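Tricorn protease (Thermoplasma acidophilum, PDB 1K32) hydrolyses peptide bonds as a serine protease and probably breaks down peptides released by the proteasome. Local coordinates at residues 14-19 and 702-707; 663-668 and 687-692. One frame throughout, in Å; residues are numbered along the deposited sequence.

Contact 1. Residues 14-19 and 702-707; sequences PNLLLN and RYDLSN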
loop_
_atom_site.group_PDB
_atom_site.type_symbol
_atom_site.label_atom_id
_atom_site.label_comp_id
_atom_site.label_asym_id
_atom_site.label_seq_id
_atom_site.Cartn_x
_atom_site.Cartn_y
_atom_site.Cartn_z
ATOM N N PRO A 14 57.413 -29.753 30.024
ATOM C CA PRO A 14 56.984 -31.119 29.723
ATOM C C PRO A 14 55.509 -31.200 29.354
ATOM O O PRO A 14 54.756 -30.249 29.561
ATOM C CB PRO A 14 57.308 -31.870 31.014
ATOM C CG PRO A 14 57.051 -30.839 32.061
ATOM C CD PRO A 14 57.634 -29.568 31.472
ATOM N N ASN A 15 55.106 -32.341 28.804
ATOM C CA ASN A 15 53.718 -32.556 28.410
ATOM C C ASN A 15 52.974 -33.489 29.373
ATOM O O ASN A 15 53.585 -34.227 30.146
ATOM C CB ASN A 15 53.652 -33.159 27.003
ATOM C CG ASN A 15 54.090 -32.189 25.919
ATOM O OD1 ASN A 15 55.244 -32.202 25.484
ATOM N ND2 ASN A 15 53.166 -31.342 25.474
ATOM N N LEU A 16 51.648 -33.447 29.320
ATOM C CA LEU A 16 50.826 -34.319 30.143
ATOM C C LEU A 16 50.677 -35.603 29.309
ATOM O O LEU A 16 50.074 -35.583 28.240
ATOM C CB LEU A 16 49.454 -33.681 30.386
ATOM C CG LEU A 16 48.500 -34.381 31.358
ATOM C CD1 LEU A 16 48.953 -34.130 32.796
ATOM C CD2 LEU A 16 47.080 -33.852 31.153
ATOM N N LEU A 17 51.236 -36.710 29.785
ATOM C CA LEU A 17 51.166 -37.966 29.042
ATOM C C LEU A 17 50.060 -38.846 29.612
ATOM O O LEU A 17 49.925 -38.958 30.830
ATOM C CB LEU A 17 52.516 -38.685 29.114
ATOM C CG LEU A 17 53.747 -37.837 28.757
ATOM C CD1 LEU A 17 54.963 -38.740 28.668
ATOM C CD2 LEU A 17 53.532 -37.102 27.423
ATOM N N LEU A 18 49.282 -39.487 28.742
ATOM C CA LEU A 18 48.181 -40.310 29.226
ATOM C C LEU A 18 47.858 -41.566 28.428
ATOM O O LEU A 18 48.377 -41.796 27.333
ATOM C CB LEU A 18 46.902 -39.463 29.271
ATOM C CG LEU A 18 47.020 -38.000 29.682
ATOM C CD1 LEU A 18 46.341 -37.140 28.627
ATOM C CD2 LEU A 18 46.402 -37.786 31.049
ATOM N N ASN A 19 46.983 -42.367 29.023
ATOM C CA ASN A 19 46.442 -43.587 28.434
ATOM C C ASN A 19 47.387 -44.356 27.517
ATOM O O ASN A 19 47.282 -44.299 26.303
ATOM C CB ASN A 19 45.146 -43.216 27.708
ATOM C CG ASN A 19 44.146 -42.513 28.639
ATOM O OD1 ASN A 19 43.149 -41.944 28.200
ATOM N ND2 ASN A 19 44.417 -42.567 29.934
ATOM N N ARG A 702 42.629 -28.350 25.467
ATOM C CA ARG A 702 41.472 -28.323 26.351
ATOM C C ARG A 702 41.221 -29.696 26.946
ATOM O O ARG A 702 40.733 -29.798 28.058
ATOM C CB ARG A 702 40.223 -27.845 25.618
ATOM C CG ARG A 702 38.971 -27.786 26.504
ATOM C CD ARG A 702 39.101 -26.715 27.591
ATOM N NE ARG A 702 37.957 -26.713 28.501
ATOM C CZ ARG A 702 37.733 -27.645 29.429
ATOM N NH1 ARG A 702 36.666 -27.571 30.211
ATOM N NH2 ARG A 702 38.594 -28.642 29.594
ATOM N N TYR A 703 41.532 -30.747 26.199
ATOM C CA TYR A 703 41.357 -32.096 26.710
ATOM C C TYR A 703 42.306 -32.366 27.883
ATOM O O TYR A 703 41.911 -32.996 28.863
ATOM C CB TYR A 703 41.602 -33.143 25.624
ATOM C CG TYR A 703 41.133 -34.517 26.053
ATOM C CD1 TYR A 703 39.811 -34.719 26.437
ATOM C CD2 TYR A 703 42.005 -35.602 26.099
ATOM C CE1 TYR A 703 39.358 -35.962 26.858
ATOM C CE2 TYR A 703 41.561 -36.866 26.521
ATOM C CZ TYR A 703 40.232 -37.031 26.898
ATOM O OH TYR A 703 39.759 -38.250 27.315
ATOM N N ASP A 704 43.555 -31.919 27.754
ATOM C CA ASP A 704 44.570 -32.051 28.796
ATOM C C ASP A 704 44.033 -31.416 30.078
ATOM O O ASP A 704 44.084 -32.019 31.148
ATOM C CB ASP A 704 45.854 -31.303 28.404
ATOM C CG ASP A 704 46.622 -31.989 27.298
ATOM O OD1 ASP A 704 47.492 -31.337 26.682
ATOM O OD2 ASP A 704 46.371 -33.185 27.043
ATOM N N LEU A 705 43.510 -30.197 29.941
ATOM C CA LEU A 705 42.973 -29.448 31.071
ATOM C C LEU A 705 41.834 -30.202 31.742
ATOM O O LEU A 705 41.719 -30.193 32.965
ATOM C CB LEU A 705 42.472 -28.071 30.617
ATOM C CG LEU A 705 42.554 -26.905 31.626
ATOM C CD1 LEU A 705 41.468 -25.889 31.314
ATOM C CD2 LEU A 705 42.406 -27.391 33.043
ATOM N N SER A 706 40.991 -30.848 30.936
ATOM C CA SER A 706 39.868 -31.616 31.458
ATOM C C SER A 706 40.348 -32.754 32.348
ATOM O O SER A 706 39.804 -32.985 33.427
ATOM C CB SER A 706 39.044 -32.193 30.300
ATOM O OG SER A 706 38.141 -33.174 30.761
ATOM N N ASN A 707 41.366 -33.474 31.895
ATOM C CA ASN A 707 41.891 -34.577 32.681
ATOM C C ASN A 707 42.301 -34.094 34.070
ATOM O O ASN A 707 42.071 -34.780 35.068
ATOM C CB ASN A 707 43.101 -35.210 31.979
ATOM C CG ASN A 707 42.697 -36.125 30.826
ATOM O OD1 ASN A 707 42.333 -35.672 29.723
ATOM N ND2 ASN A 707 42.754 -37.417 31.078
HETATM O O HOH W 1 50.693 -31.970 26.930
HETATM O O HOH W 2 48.860 -33.927 26.338
#
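Leu16 and Leu18 rest against Asp704 and Asn707 on the first turns of helix 702-714, while Asn15 reaches the same helix through water. The Asn15 amide suits this polar edge because it can serve several partners: its ND2 gives a hydrogen bond to water 1 (2.9 Å) and another to Glu286 O, and its OD1 takes one from Leu285 N. Water 1 also accepts from Leu16 N and lies in donating geometry 3.3 Å from Asp704 OD1. Leu16 sends its side chain straight to the helix: with CG anti to the backbone N (chi1 -174°), CD2 comes to 3.9 Å from Asp704 CB and 3.5 Å from Asp704 O. Water 2 is placed to donate to Leu16 O (2.8 Å) or to Asp704 OD2 (2.7 Å). Leu18, in strand 18-23, meets Asn707 from the opposite direction, CD2 lying 4.1 Å from Asn707 CG. Leucine suits both places, its branched end setting methyls against the helix surface. Direct contact is thus van der Waals packing of leucine methyls, and the polar link runs through water. Lys700 N and Thr701 N, just ahead of helix 702-714, also donate to Asp704 OD1 and would probably stabilise its negative charge.

Contact 2. Residues 663-668 and 687-692; sequences MYDEAW and RIYEKY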
loop_
_atom_site.group_PDB
_atom_site.type_symbol
_atom_site.label_atom_id
_atom_site.label_comp_id
_atom_site.label_asym_id
_atom_site.label_seq_id
_atom_site.Cartn_x
_atom_site.Cartn_y
_atom_site.Cartn_z
ATOM N N MET A 663 41.028 -20.916 34.385
ATOM C CA MET A 663 39.951 -21.917 34.385
ATOM C C MET A 663 40.103 -22.965 35.488
ATOM O O MET A 663 39.124 -23.355 36.110
ATOM C CB MET A 663 39.867 -22.601 33.013
ATOM C CG MET A 663 39.379 -21.674 31.915
ATOM S SD MET A 663 39.738 -22.247 30.226
ATOM C CE MET A 663 38.354 -23.382 29.952
ATOM N N TYR A 664 41.325 -23.433 35.721
ATOM C CA TYR A 664 41.543 -24.404 36.788
ATOM C C TYR A 664 41.180 -23.720 38.107
ATOM O O TYR A 664 40.448 -24.274 38.926
ATOM C CB TYR A 664 43.007 -24.847 36.830
ATOM C CG TYR A 664 43.325 -25.640 38.073
ATOM C CD1 TYR A 664 42.897 -26.964 38.201
ATOM C CD2 TYR A 664 43.958 -25.029 39.174
ATOM C CE1 TYR A 664 43.078 -27.671 39.398
ATOM C CE2 TYR A 664 44.140 -25.724 40.376
ATOM C CZ TYR A 664 43.696 -27.043 40.481
ATOM O OH TYR A 664 43.837 -27.733 41.662
ATOM N N ASP A 665 41.702 -22.512 38.310
ATOM C CA ASP A 665 41.405 -21.758 39.523
ATOM C C ASP A 665 39.885 -21.612 39.726
ATOM O O ASP A 665 39.376 -21.882 40.811
ATOM C CB ASP A 665 42.071 -20.380 39.470
ATOM C CG ASP A 665 43.530 -20.415 39.899
ATOM O OD1 ASP A 665 44.196 -19.374 39.757
ATOM O OD2 ASP A 665 44.011 -21.469 40.384
ATOM N N GLU A 666 39.158 -21.214 38.685
ATOM C CA GLU A 666 37.702 -21.062 38.811
ATOM C C GLU A 666 37.000 -22.398 39.069
ATOM O O GLU A 666 36.056 -22.467 39.863
ATOM C CB GLU A 666 37.102 -20.395 37.562
ATOM C CG GLU A 666 35.632 -20.038 37.735
ATOM C CD GLU A 666 35.161 -18.889 36.847
ATOM O OE1 GLU A 666 34.220 -18.172 37.267
ATOM O OE2 GLU A 666 35.712 -18.709 35.735
ATOM N N ALA A 667 37.456 -23.457 38.399
ATOM C CA ALA A 667 36.867 -24.788 38.579
ATOM C C ALA A 667 37.067 -25.230 40.028
ATOM O O ALA A 667 36.168 -25.774 40.654
ATOM C CB ALA A 667 37.527 -25.793 37.636
ATOM N N TRP A 668 38.263 -24.988 40.546
ATOM C CA TRP A 668 38.610 -25.336 41.922
ATOM C C TRP A 668 37.749 -24.510 42.899
ATOM O O TRP A 668 37.196 -25.051 43.853
ATOM C CB TRP A 668 40.108 -25.058 42.136
ATOM C CG TRP A 668 40.587 -25.197 43.545
ATOM C CD1 TRP A 668 40.998 -26.337 44.163
ATOM C CD2 TRP A 668 40.667 -24.156 44.520
ATOM N NE1 TRP A 668 41.331 -26.076 45.476
ATOM C CE2 TRP A 668 41.137 -24.741 45.720
ATOM C CE3 TRP A 668 40.387 -22.780 44.499
ATOM C CZ2 TRP A 668 41.333 -23.998 46.890
ATOM C CZ3 TRP A 668 40.581 -22.042 45.660
ATOM C CH2 TRP A 668 41.051 -22.655 46.842
ATOM N N ARG A 687 43.542 -29.068 50.485
ATOM C CA ARG A 687 44.355 -30.265 50.396
ATOM C C ARG A 687 44.668 -30.655 48.943
ATOM O O ARG A 687 45.727 -31.213 48.651
ATOM C CB ARG A 687 43.605 -31.400 51.085
ATOM C CG ARG A 687 44.379 -32.668 51.306
ATOM C CD ARG A 687 43.441 -33.711 51.894
ATOM N NE ARG A 687 42.588 -34.299 50.863
ATOM C CZ ARG A 687 41.329 -34.682 51.049
ATOM N NH1 ARG A 687 40.651 -35.212 50.044
ATOM N NH2 ARG A 687 40.738 -34.516 52.222
ATOM N N ILE A 688 43.762 -30.341 48.027
ATOM C CA ILE A 688 43.962 -30.733 46.636
ATOM C C ILE A 688 44.450 -29.654 45.676
ATOM O O ILE A 688 44.909 -29.979 44.578
ATOM C CB ILE A 688 42.652 -31.329 46.030
ATOM C CG1 ILE A 688 41.587 -30.240 45.898
ATOM C CG2 ILE A 688 42.128 -32.450 46.911
ATOM C CD1 ILE A 688 40.321 -30.702 45.193
ATOM N N TYR A 689 44.356 -28.387 46.075
ATOM C CA TYR A 689 44.748 -27.301 45.194
ATOM C C TYR A 689 46.088 -27.382 44.471
ATOM O O TYR A 689 46.120 -27.352 43.234
ATOM C CB TYR A 689 44.682 -25.948 45.916
ATOM C CG TYR A 689 45.023 -24.792 44.993
ATOM C CD1 TYR A 689 46.325 -24.296 44.907
ATOM C CD2 TYR A 689 44.063 -24.261 44.134
ATOM C CE1 TYR A 689 46.664 -23.306 43.978
ATOM C CE2 TYR A 689 44.387 -23.273 43.208
ATOM C CZ TYR A 689 45.691 -22.805 43.135
ATOM O OH TYR A 689 46.015 -21.847 42.209
ATOM N N GLU A 690 47.188 -27.474 45.221
ATOM C CA GLU A 690 48.522 -27.477 44.601
ATOM C C GLU A 690 48.785 -28.665 43.686
ATOM O O GLU A 690 49.249 -28.512 42.567
ATOM C CB GLU A 690 49.624 -27.423 45.671
ATOM C CG GLU A 690 51.022 -27.298 45.070
ATOM C CD GLU A 690 52.136 -27.512 46.075
ATOM O OE1 GLU A 690 53.319 -27.504 45.660
ATOM O OE2 GLU A 690 51.834 -27.689 47.276
ATOM N N LYS A 691 48.503 -29.850 44.195
ATOM C CA LYS A 691 48.694 -31.090 43.457
ATOM C C LYS A 691 48.187 -30.991 42.013
ATOM O O LYS A 691 48.895 -31.343 41.071
ATOM C CB LYS A 691 47.988 -32.196 44.243
ATOM C CG LYS A 691 47.524 -33.405 43.501
ATOM C CD LYS A 691 46.900 -34.386 44.498
ATOM C CE LYS A 691 47.933 -34.792 45.568
ATOM N NZ LYS A 691 47.510 -35.920 46.424
ATOM N N TYR A 692 46.973 -30.499 41.825
ATOM C CA TYR A 692 46.452 -30.392 40.472
ATOM C C TYR A 692 46.858 -29.104 39.773
ATOM O O TYR A 692 46.998 -29.072 38.551
ATOM C CB TYR A 692 44.939 -30.581 40.486
ATOM C CG TYR A 692 44.609 -31.978 40.955
ATOM C CD1 TYR A 692 44.153 -32.214 42.251
ATOM C CD2 TYR A 692 44.835 -33.072 40.120
ATOM C CE1 TYR A 692 43.928 -33.506 42.697
ATOM C CE2 TYR A 692 44.620 -34.359 40.553
ATOM C CZ TYR A 692 44.167 -34.579 41.837
ATOM O OH TYR A 692 43.961 -35.869 42.260
#
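Tyr689 fits between Trp668 and Asp665, joining helix 687-692 to the nearly antiparallel helix 663-668. Its first torsion (-177°) sets CG opposite the backbone N and carries the ring out across the interface. At the base, CB lies 3.4 Å from Trp668 NE1, a nitrogen whose hydrogen bond goes to Ser685 O. Past CG, the ring atom CD2 stands over the centre of the indole, 3.4 Å from Trp668 CE2; the planes of the tyrosine and of the indole's five-membered ring are 75° apart, so this is a T-shaped pair with the tyrosine supplying the edge. CE2 then touches Tyr664 CE2 at 3.8 Å and also passes Asp665 OD2. At the tip, OH donates to Asp665 OD2 (2.7 Å) on the syn side of the carboxylate, a little out of its plane. A tyrosine suits this place, offering a ring edge to the indole face and a hydroxyl to the acid. Arg356 adds a cation-pi contact to the same ring.

A second hydroxyl bond runs the other way: Tyr664 OH donates to Tyr689 O (2.8 Å) on a carbonyl lone pair, at a C=O...O angle of 122°. This lies where the helix is kinked, the N atoms of Glu690 and Lys691 making no bond to the turn before. Tyr664 CE1 also rests 3.6 Å from Tyr692 CB, while Ile688 CG1 approaches the indole edge, 4.2 Å from Trp668 NE1. Together Tyr664, Trp668 and Tyr689 make an aromatic cluster, tied down by two tyrosine hydroxyls, between the consecutive helices of an antiparallel helical hairpin in the C1 domain.

Overall arrangement
The two contacts lie about 15 Å apart between their centres, on the same side of the chain's centre. Contact 2 is local, joining helices 656-674 and 678-693, and is nested in sequence inside the long loop closed by contact 1. Helix 702-714 comes next and links the two: Met663 packs against Arg702 and Leu705, and Ile688 and Tyr692 touch Met712. Contact 1 carries this helical group to the start of the first blade (strands 18-23 to 45-49) of the six-bladed propeller. The C1 helices, which follow the second, seven-bladed propeller in the chain, thus fold back onto the beginning of the first and join distant parts of one subunit.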